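Long-range contacts in alginate lyase (Chitinophaga sp. MD30, PDB 6KCW), which probably cleaves alginate as a polysaccharide lyase of family 36, with lysine acting as both catalytic base and catalytic acid: residues S7-N12 and Y232-L237; G16-G21 and S38-G43; Q131-H136 and G144-K149. All blocks are in the same frame, centred on the assembly; numbering follows the deposited sequence.

Interaction 1: residues S7-N12 and Y232-L237; sequences SINWNN and YDNLVL. With CA (calcium ion), chain C.
D233 and N9 meet across the contact at a calcium ion. The carboxylate of D233 grips it with both oxygens, OD1 at 2.5 Å and OD2 at 2.7 Å from the metal, while the backbone O of N9 and OD1 of N11 each bind calcium at 2.2 Å. Two waters and the carbonyl oxygen of G43 bring the ligands to seven. The closeness of N9 O to D233 OD1, 3.0 Å, is a repulsion that the ion would probably offset. Beside the site, a water donates to N234 OD1 and weakly accepts from N9 ND2; N234 ND2 turns to D77.

The W10 and D233 side chains run past one another in opposite senses, indole and carboxylate planes 55° apart. W10 CG stands beside the backbone N (chi1 -63°), which starts the indole toward strand 228-241. D233 CA, 3.6 Å from CZ3, and N234 N lie at the ring edge; CH2 makes an apolar contact with L235 CB at 3.9 Å. One face takes I8 CG2 near its rim, and F27 of helix 20-27 also touches the W10 side chain. An alanine here would probably open a gap between D233, L235 and I8, and leave Y18 without one of its edge-to-face partners.

Behind the metal, I8 and L235 form an antiparallel hydrogen-bonded pair, I8 N donating to L235 O (2.9 Å) and L235 N to I8 O. The N-terminal strand is thus zipped to a strand near the C-terminus, with a calcium site just past the end of strand 5-8, in an antiparallel beta-sandwich lyase of the concanavalin clan.

Interaction 2: residues G16-G21 and S38-G43; sequences GAYSSG and SYISDG. With CA (calcium ion), chain C.
Y39 lies across the backbone of G16, with G16 N over one face of its ring, 3.6 Å above the plane and toward the rim. CG anti to the backbone N (chi1 179°) starts the ring that way, and CE2 comes within 3.3 Å of G16 CA. A beta carbon on G16 would jam against the carbonyl O of the residue before, which calls for glycine. On the other sheet face, Y18 crosses I40 obliquely, Y18 CD1 meeting I40 CD1 at 3.8 Å, and presents its ring edge to S38 CB. Y18 OH hydrogen-bonds to D26, and W10 and Y13 pack edge-to-face with its ring.

Strands 16-17 and 38-41 run antiparallel, G16 N donating to I40 O and I40 N to G16 O in a hydrogen-bonded pair, and A17 facing Y39 in a non-hydrogen-bonded one. Past the strand, G43 O binds calcium at 2.3 Å. Y18 N donates to S38 O; S38 OG donates to Y18 O at 2.6 Å and accepts from W33 NE1. The hydroxyl of buried S38 works both ways, satisfying a carbonyl where regular pairing stops while the indole fills its acceptor side; its rotation is likely to be fixed.

Interaction 3: residues Q131-H136 and G144-K149; sequences QPYIYH and GDTFGK. With PO4 (phosphate ion), chain B.
The rings of Y133 and Y135 both turn a face to G144, whose CA sits 3.5 Å from the Y133 centroid and 4.1 Å from that of Y135, in two CH-pi contacts. A beta carbon on G144 would run into Y133 CZ, so the absence of a side chain lets the loop settle here. G144 N also donates to the OH of Y133 at 3.1 Å. At the edge of the Y133 ring lie T146 CG2 and a phosphate, probably from the crystallisation liquor and hydrogen-bonded to K91 and R117; its approach to Y135 OH is too short to be trusted.

Just past the strand, H136 meets D145, their planes 20° apart. H136 NE2 donates to D145 OD2 at 2.7 Å, in the imidazole plane and on the anti side of the carboxylate. OD1 takes F147 N at 2.9 Å from above the carboxylate plane, closing an Asx turn; the two bonds together fix the group's rotation. T146 OG1 makes an ST turn with G148 N, and a type I' turn runs from T146 to K149. The loop thus curls against strand 128-135, at the edge of its sheet, through one antiparallel bridge in which I134 N meets D145 O at 2.7 Å.

F147 and H136 reach toward each other tip to tip, planes near parallel (23°) but slid apart, centroids 5.1 Å apart. D145 OD2 lies over one face of F147, I134 CB at its edge. At the Q131 end of 131-136, T146 CG2 touches Q131 CD at 3.5 Å, and K149 CB rests on the ring of P132.

How the interactions relate
Interactions 1 and 2 touch and share one calcium site, which 7-12 and 232-237 supply with most of its protein ligands and 38-43 with one carbonyl. W10 packs against Y18 and I40, so their apolar sides merge, and both lie on the same antiparallel sheet. Interaction 2 is nested in the chain loop closed by interaction 1. Interaction 3 lies on the opposite side of the chain's centre, at the edge of the other sheet. All three are partly buried; measured between centres, interaction 3 lies about 12 Å from the chain's centre, interaction 1 about 15 Å and interaction 2 about 19 Å. Metal coordination marks the first pair; a histidine-carboxylate bond, turns and aromatic faces over a glycine hold the third.

Interaction 1: residues S7-N12 and Y232-L237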
loop_
_atom_site.group_PDB
_atom_site.type_symbol
_atom_site.label_atom_id
_atom_site.label_comp_id
_atom_site.label_asym_id
_atom_site.label_seq_id
_atom_site.Cartn_x
_atom_site.Cartn_y
_atom_site.Cartn_z
ATOM N N SER A 7 13.675 -9.040 0.902
ATOM C CA SER A 7 14.116 -8.756 -0.459
ATOM C C SER A 7 13.560 -9.867 -1.335
ATOM O O SER A 7 13.987 -11.022 -1.235
ATOM C CB SER A 7 15.633 -8.675 -0.548
ATOM O OG SER A 7 16.013 -7.430 -1.095
ATOM N N ILE A 8 12.586 -9.522 -2.167
ATOM C CA ILE A 8 11.812 -10.499 -2.913
ATOM C C ILE A 8 11.648 -9.937 -4.316
ATOM O O ILE A 8 10.984 -8.912 -4.501
ATOM C CB ILE A 8 10.439 -10.775 -2.269
ATOM C CG1 ILE A 8 10.572 -10.968 -0.750
ATOM C CG2 ILE A 8 9.802 -12.016 -2.883
ATOM C CD1 ILE A 8 9.253 -10.976 0.025
ATOM N N ASN A 9 12.259 -10.586 -5.301
ATOM C CA ASN A 9 12.078 -10.197 -6.691
ATOM C C ASN A 9 11.430 -11.293 -7.510
ATOM O O ASN A 9 11.279 -11.131 -8.728
ATOM C CB ASN A 9 13.412 -9.801 -7.333
ATOM C CG ASN A 9 14.468 -10.880 -7.192
ATOM O OD1 ASN A 9 14.163 -12.031 -6.861
ATOM N ND2 ASN A 9 15.721 -10.510 -7.428
ATOM N N TRP A 10 11.080 -12.414 -6.889
ATOM C CA TRP A 10 10.286 -13.457 -7.531
ATOM C C TRP A 10 10.966 -14.013 -8.778
ATOM O O TRP A 10 10.304 -14.575 -9.656
ATOM C CB TRP A 10 8.882 -12.933 -7.863
ATOM C CG TRP A 10 8.116 -12.546 -6.629
ATOM C CD1 TRP A 10 7.476 -13.391 -5.769
ATOM C CD2 TRP A 10 7.919 -11.222 -6.110
ATOM N NE1 TRP A 10 6.892 -12.682 -4.754
ATOM C CE2 TRP A 10 7.144 -11.348 -4.937
ATOM C CE3 TRP A 10 8.321 -9.945 -6.521
ATOM C CZ2 TRP A 10 6.769 -10.248 -4.165
ATOM C CZ3 TRP A 10 7.942 -8.851 -5.753
ATOM C CH2 TRP A 10 7.176 -9.013 -4.589
ATOM N N ASN A 11 12.290 -13.865 -8.872
ATOM C CA ASN A 11 13.013 -14.328 -10.052
ATOM C C ASN A 11 13.355 -15.810 -9.995
ATOM O O ASN A 11 13.622 -16.416 -11.039
ATOM C CB ASN A 11 14.276 -13.503 -10.228
ATOM C CG ASN A 11 13.975 -12.133 -10.742
ATOM O OD1 ASN A 11 12.820 -11.824 -11.025
ATOM N ND2 ASN A 11 14.999 -11.291 -10.860
ATOM N N ASN A 12 13.365 -16.393 -8.805
ATOM C CA ASN A 12 13.502 -17.827 -8.615
ATOM C C ASN A 12 12.190 -18.573 -8.812
ATOM O O ASN A 12 12.161 -19.792 -8.625
ATOM C CB ASN A 12 14.036 -18.107 -7.210
ATOM C CG ASN A 12 13.130 -17.538 -6.117
ATOM O OD1 ASN A 12 12.634 -16.403 -6.210
ATOM N ND2 ASN A 12 12.910 -18.330 -5.075
ATOM N N TYR A 232 3.694 -6.503 -9.484
ATOM C CA TYR A 232 4.714 -5.988 -8.584
ATOM C C TYR A 232 6.031 -6.737 -8.780
ATOM O O TYR A 232 6.061 -7.885 -9.239
ATOM C CB TYR A 232 4.256 -6.101 -7.122
ATOM C CG TYR A 232 2.894 -5.484 -6.855
ATOM C CD1 TYR A 232 2.748 -4.105 -6.716
ATOM C CD2 TYR A 232 1.755 -6.276 -6.733
ATOM C CE1 TYR A 232 1.507 -3.538 -6.468
ATOM C CE2 TYR A 232 0.521 -5.715 -6.500
ATOM C CZ TYR A 232 0.404 -4.343 -6.364
ATOM O OH TYR A 232 -0.821 -3.772 -6.127
ATOM N N ASP A 233 7.129 -6.082 -8.403
ATOM C CA ASP A 233 8.450 -6.683 -8.522
ATOM C C ASP A 233 9.418 -5.981 -7.578
ATOM O O ASP A 233 9.215 -4.823 -7.190
ATOM C CB ASP A 233 8.967 -6.595 -9.962
ATOM C CG ASP A 233 9.971 -7.681 -10.289
ATOM O OD1 ASP A 233 10.502 -8.302 -9.340
ATOM O OD2 ASP A 233 10.218 -7.910 -11.497
ATOM N N ASN A 234 10.475 -6.710 -7.207
ATOM C CA ASN A 234 11.674 -6.122 -6.610
ATOM C C ASN A 234 11.382 -5.438 -5.276
ATOM O O ASN A 234 11.812 -4.307 -5.031
ATOM C CB ASN A 234 12.331 -5.145 -7.586
ATOM C CG ASN A 234 12.804 -5.826 -8.856
ATOM O OD1 ASN A 234 13.463 -6.858 -8.801
ATOM N ND2 ASN A 234 12.457 -5.259 -10.006
ATOM N N LEU A 235 10.676 -6.145 -4.393
ATOM C CA LEU A 235 10.311 -5.601 -3.094
ATOM C C LEU A 235 11.504 -5.646 -2.150
ATOM O O LEU A 235 12.047 -6.721 -1.882
ATOM C CB LEU A 235 9.146 -6.386 -2.491
ATOM C CG LEU A 235 8.847 -5.976 -1.042
ATOM C CD1 LEU A 235 8.285 -4.555 -0.959
ATOM C CD2 LEU A 235 7.919 -6.962 -0.373
ATOM N N VAL A 236 11.897 -4.488 -1.625
ATOM C CA VAL A 236 12.959 -4.398 -0.624
ATOM C C VAL A 236 12.391 -3.674 0.589
ATOM O O VAL A 236 12.019 -2.498 0.507
ATOM C CB VAL A 236 14.214 -3.694 -1.158
ATOM C CG1 VAL A 236 15.281 -3.650 -0.080
ATOM C CG2 VAL A 236 14.738 -4.421 -2.386
ATOM N N LEU A 237 12.314 -4.376 1.711
ATOM C CA LEU A 237 11.821 -3.821 2.962
ATOM C C LEU A 237 12.966 -3.747 3.957
ATOM O O LEU A 237 13.786 -4.664 4.031
ATOM C CB LEU A 237 10.684 -4.684 3.530
ATOM C CG LEU A 237 10.146 -4.420 4.931
ATOM C CD1 LEU A 237 9.090 -3.347 4.887
ATOM C CD2 LEU A 237 9.557 -5.682 5.535
HETATM CA CA CA C . 11.412 -10.160 -10.707
HETATM O O HOH W 1 15.988 -7.163 -7.472
HETATM O O HOH W 2 12.148 -10.411 -12.689
HETATM O O HOH W 3 13.612 -8.695 -10.322
#

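Interaction 2: residues G16-G21 and S38-G43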
loop_
_atom_site.group_PDB
_atom_site.type_symbol
_atom_site.label_atom_id
_atom_site.label_comp_id
_atom_site.label_asym_id
_atom_site.label_seq_id
_atom_site.Cartn_x
_atom_site.Cartn_y
_atom_site.Cartn_z
ATOM N N GLY A 16 3.364 -19.115 -13.107
ATOM C CA GLY A 16 2.358 -19.988 -12.537
ATOM C C GLY A 16 1.947 -19.526 -11.152
ATOM O O GLY A 16 2.562 -18.663 -10.541
ATOM N N ALA A 17 0.881 -20.170 -10.663
ATOM C CA ALA A 17 0.213 -19.734 -9.446
ATOM C C ALA A 17 1.193 -19.627 -8.285
ATOM O O ALA A 17 2.139 -20.409 -8.153
ATOM C CB ALA A 17 -0.929 -20.695 -9.089
ATOM N N TYR A 18 0.944 -18.631 -7.445
ATOM C CA TYR A 18 1.723 -18.331 -6.253
ATOM C C TYR A 18 0.822 -18.641 -5.064
ATOM O O TYR A 18 -0.233 -18.016 -4.892
ATOM C CB TYR A 18 2.159 -16.866 -6.292
ATOM C CG TYR A 18 3.116 -16.382 -5.222
ATOM C CD1 TYR A 18 4.471 -16.679 -5.283
ATOM C CD2 TYR A 18 2.671 -15.549 -4.189
ATOM C CE1 TYR A 18 5.352 -16.204 -4.318
ATOM C CE2 TYR A 18 3.538 -15.071 -3.220
ATOM C CZ TYR A 18 4.881 -15.397 -3.291
ATOM O OH TYR A 18 5.750 -14.920 -2.326
ATOM N N SER A 19 1.212 -19.632 -4.272
ATOM C CA SER A 19 0.328 -20.155 -3.247
ATOM C C SER A 19 0.445 -19.330 -1.970
ATOM O O SER A 19 1.287 -18.440 -1.852
ATOM C CB SER A 19 0.658 -21.617 -2.964
ATOM O OG SER A 19 1.840 -21.705 -2.192
ATOM N N SER A 20 -0.426 -19.637 -0.999
ATOM C CA SER A 20 -0.280 -19.032 0.319
ATOM C C SER A 20 1.056 -19.411 0.940
ATOM O O SER A 20 1.761 -18.552 1.483
ATOM C CB SER A 20 -1.432 -19.443 1.247
ATOM O OG SER A 20 -2.418 -20.205 0.576
ATOM N N GLY A 21 1.426 -20.691 0.855
ATOM C CA GLY A 21 2.686 -21.133 1.431
ATOM C C GLY A 21 3.896 -20.411 0.862
ATOM O O GLY A 21 4.841 -20.105 1.591
ATOM N N SER A 38 -2.968 -14.561 -6.789
ATOM C CA SER A 38 -1.530 -14.343 -6.833
ATOM C C SER A 38 -0.904 -15.342 -7.789
ATOM O O SER A 38 -1.119 -16.555 -7.664
ATOM C CB SER A 38 -0.895 -14.449 -5.449
ATOM O OG SER A 38 -1.331 -15.622 -4.796
ATOM N N TYR A 39 -0.132 -14.817 -8.736
ATOM C CA TYR A 39 0.366 -15.573 -9.873
ATOM C C TYR A 39 1.690 -14.944 -10.281
ATOM O O TYR A 39 1.768 -13.717 -10.429
ATOM C CB TYR A 39 -0.652 -15.529 -11.020
ATOM C CG TYR A 39 -0.248 -16.259 -12.282
ATOM C CD1 TYR A 39 0.484 -15.615 -13.281
ATOM C CD2 TYR A 39 -0.616 -17.586 -12.490
ATOM C CE1 TYR A 39 0.854 -16.285 -14.449
ATOM C CE2 TYR A 39 -0.256 -18.256 -13.650
ATOM C CZ TYR A 39 0.485 -17.605 -14.622
ATOM O OH TYR A 39 0.849 -18.262 -15.778
ATOM N N ILE A 40 2.732 -15.765 -10.412
ATOM C CA ILE A 40 4.003 -15.285 -10.937
ATOM C C ILE A 40 3.898 -15.247 -12.454
ATOM O O ILE A 40 3.727 -16.282 -13.104
ATOM C CB ILE A 40 5.182 -16.160 -10.488
ATOM C CG1 ILE A 40 5.276 -16.216 -8.972
ATOM C CG2 ILE A 40 6.505 -15.565 -10.998
ATOM C CD1 ILE A 40 5.715 -14.874 -8.353
ATOM N N SER A 41 3.996 -14.054 -13.015
ATOM C CA SER A 41 3.960 -13.843 -14.456
ATOM C C SER A 41 5.318 -13.273 -14.870
ATOM O O SER A 41 5.589 -12.082 -14.671
ATOM C CB SER A 41 2.803 -12.918 -14.829
ATOM O OG SER A 41 2.842 -12.566 -16.201
ATOM N N ASP A 42 6.184 -14.132 -15.419
ATOM C CA ASP A 42 7.484 -13.715 -15.964
ATOM C C ASP A 42 8.349 -13.030 -14.907
ATOM O O ASP A 42 8.877 -11.934 -15.116
ATOM C CB ASP A 42 7.305 -12.806 -17.183
ATOM C CG ASP A 42 7.722 -13.474 -18.480
ATOM O OD1 ASP A 42 7.836 -14.721 -18.509
ATOM O OD2 ASP A 42 7.942 -12.746 -19.475
ATOM N N GLY A 43 8.510 -13.690 -13.765
ATOM C CA GLY A 43 9.385 -13.164 -12.739
ATOM C C GLY A 43 8.827 -12.025 -11.911
ATOM O O GLY A 43 9.556 -11.493 -11.067
HETATM CA CA CA C . 11.412 -10.160 -10.707
HETATM O O HOH W 2 12.148 -10.411 -12.689
HETATM O O HOH W 3 13.612 -8.695 -10.322
#

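Interaction 3: residues Q131-H136 and G144-K149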
loop_
_atom_site.group_PDB
_atom_site.type_symbol
_atom_site.label_atom_id
_atom_site.label_comp_id
_atom_site.label_asym_id
_atom_site.label_seq_id
_atom_site.Cartn_x
_atom_site.Cartn_y
_atom_site.Cartn_z
ATOM N N GLN A 131 -1.817 8.539 -5.716
ATOM C CA GLN A 131 -2.092 9.530 -4.685
ATOM C C GLN A 131 -1.807 8.895 -3.341
ATOM O O GLN A 131 -2.170 7.730 -3.129
ATOM C CB GLN A 131 -3.544 10.042 -4.735
ATOM C CG GLN A 131 -4.614 9.070 -4.184
ATOM C CD GLN A 131 -6.049 9.618 -4.238
ATOM O OE1 GLN A 131 -6.320 10.633 -4.888
ATOM N NE2 GLN A 131 -6.969 8.944 -3.547
ATOM N N PRO A 132 -1.155 9.599 -2.425
ATOM C CA PRO A 132 -1.080 9.111 -1.048
ATOM C C PRO A 132 -2.480 8.888 -0.500
ATOM O O PRO A 132 -3.462 9.466 -0.971
ATOM C CB PRO A 132 -0.368 10.242 -0.293
ATOM C CG PRO A 132 0.223 11.134 -1.360
ATOM C CD PRO A 132 -0.619 10.961 -2.580
ATOM N N TYR A 133 -2.562 8.033 0.516
ATOM C CA TYR A 133 -3.840 7.713 1.148
ATOM C C TYR A 133 -3.533 7.383 2.610
ATOM O O TYR A 133 -3.328 6.223 2.968
ATOM C CB TYR A 133 -4.545 6.565 0.438
ATOM C CG TYR A 133 -6.013 6.516 0.755
ATOM C CD1 TYR A 133 -6.878 7.467 0.230
ATOM C CD2 TYR A 133 -6.534 5.545 1.596
ATOM C CE1 TYR A 133 -8.214 7.453 0.517
ATOM C CE2 TYR A 133 -7.880 5.521 1.890
ATOM C CZ TYR A 133 -8.716 6.476 1.343
ATOM O OH TYR A 133 -10.059 6.470 1.636
ATOM N N ILE A 134 -3.493 8.418 3.441
ATOM C CA ILE A 134 -2.929 8.326 4.781
ATOM C C ILE A 134 -4.041 8.530 5.805
ATOM O O ILE A 134 -4.751 9.541 5.774
ATOM C CB ILE A 134 -1.804 9.352 4.985
ATOM C CG1 ILE A 134 -0.870 9.368 3.778
ATOM C CG2 ILE A 134 -0.972 8.998 6.190
ATOM C CD1 ILE A 134 -0.314 8.026 3.463
ATOM N N TYR A 135 -4.215 7.554 6.690
ATOM C CA TYR A 135 -4.933 7.780 7.934
ATOM C C TYR A 135 -3.887 8.178 8.963
ATOM O O TYR A 135 -2.811 7.573 9.022
ATOM C CB TYR A 135 -5.713 6.536 8.388
ATOM C CG TYR A 135 -6.879 6.150 7.488
ATOM C CD1 TYR A 135 -6.657 5.498 6.288
ATOM C CD2 TYR A 135 -8.203 6.413 7.853
ATOM C CE1 TYR A 135 -7.699 5.133 5.454
ATOM C CE2 TYR A 135 -9.266 6.050 7.017
ATOM C CZ TYR A 135 -9.000 5.410 5.812
ATOM O OH TYR A 135 -10.014 5.029 4.942
ATOM N N HIS A 136 -4.179 9.228 9.726
ATOM C CA HIS A 136 -3.279 9.702 10.769
ATOM C C HIS A 136 -4.082 10.546 11.755
ATOM O O HIS A 136 -5.293 10.747 11.601
ATOM C CB HIS A 136 -2.121 10.490 10.178
ATOM C CG HIS A 136 -2.561 11.648 9.344
ATOM N ND1 HIS A 136 -2.397 12.956 9.742
ATOM C CD2 HIS A 136 -3.165 11.695 8.132
ATOM C CE1 HIS A 136 -2.878 13.761 8.810
ATOM N NE2 HIS A 136 -3.350 13.022 7.824
ATOM N N GLY A 144 -9.344 8.492 3.829
ATOM C CA GLY A 144 -7.908 8.677 3.740
ATOM C C GLY A 144 -7.527 10.086 3.315
ATOM O O GLY A 144 -8.103 10.669 2.392
ATOM N N ASP A 145 -6.507 10.613 3.977
ATOM C CA ASP A 145 -5.950 11.914 3.656
ATOM C C ASP A 145 -4.981 11.742 2.492
ATOM O O ASP A 145 -4.046 10.938 2.578
ATOM C CB ASP A 145 -5.261 12.475 4.905
ATOM C CG ASP A 145 -4.876 13.924 4.777
ATOM O OD1 ASP A 145 -5.019 14.496 3.677
ATOM O OD2 ASP A 145 -4.405 14.491 5.794
ATOM N N THR A 146 -5.223 12.455 1.390
ATOM C CA THR A 146 -4.286 12.446 0.272
ATOM C C THR A 146 -3.248 13.546 0.363
ATOM O O THR A 146 -2.312 13.551 -0.449
ATOM C CB THR A 146 -5.003 12.608 -1.073
ATOM O OG1 THR A 146 -5.599 13.914 -1.138
ATOM C CG2 THR A 146 -6.057 11.513 -1.275
ATOM N N PHE A 147 -3.411 14.482 1.301
ATOM C CA PHE A 147 -2.604 15.696 1.394
ATOM C C PHE A 147 -2.650 16.507 0.110
ATOM O O PHE A 147 -1.753 17.312 -0.157
ATOM C CB PHE A 147 -1.160 15.371 1.780
ATOM C CG PHE A 147 -1.009 14.976 3.218
ATOM C CD1 PHE A 147 -1.270 13.673 3.628
ATOM C CD2 PHE A 147 -0.629 15.909 4.167
ATOM C CE1 PHE A 147 -1.146 13.304 4.961
ATOM C CE2 PHE A 147 -0.502 15.548 5.499
ATOM C CZ PHE A 147 -0.767 14.240 5.896
ATOM N N GLY A 148 -3.705 16.320 -0.679
ATOM C CA GLY A 148 -3.812 16.981 -1.959
ATOM C C GLY A 148 -2.785 16.580 -2.996
ATOM O O GLY A 148 -2.617 17.303 -3.978
ATOM N N LYS A 149 -2.101 15.446 -2.830
ATOM C CA LYS A 149 -0.943 15.131 -3.670
ATOM C C LYS A 149 -1.278 14.081 -4.726
ATOM O O LYS A 149 -2.111 13.195 -4.515
ATOM C CB LYS A 149 0.235 14.643 -2.821
ATOM C CG LYS A 149 0.547 15.524 -1.613
ATOM C CD LYS A 149 0.924 16.930 -2.064
ATOM C CE LYS A 149 1.661 17.713 -0.980
ATOM N NZ LYS A 149 2.205 19.001 -1.510
HETATM P P PO4 B . -10.746 3.112 3.102
HETATM O O1 PO4 B . -9.895 1.873 3.212
HETATM O O2 PO4 B . -12.136 2.805 3.617
HETATM O O3 PO4 B . -10.918 3.529 1.659
HETATM O O4 PO4 B . -10.140 4.233 3.960
#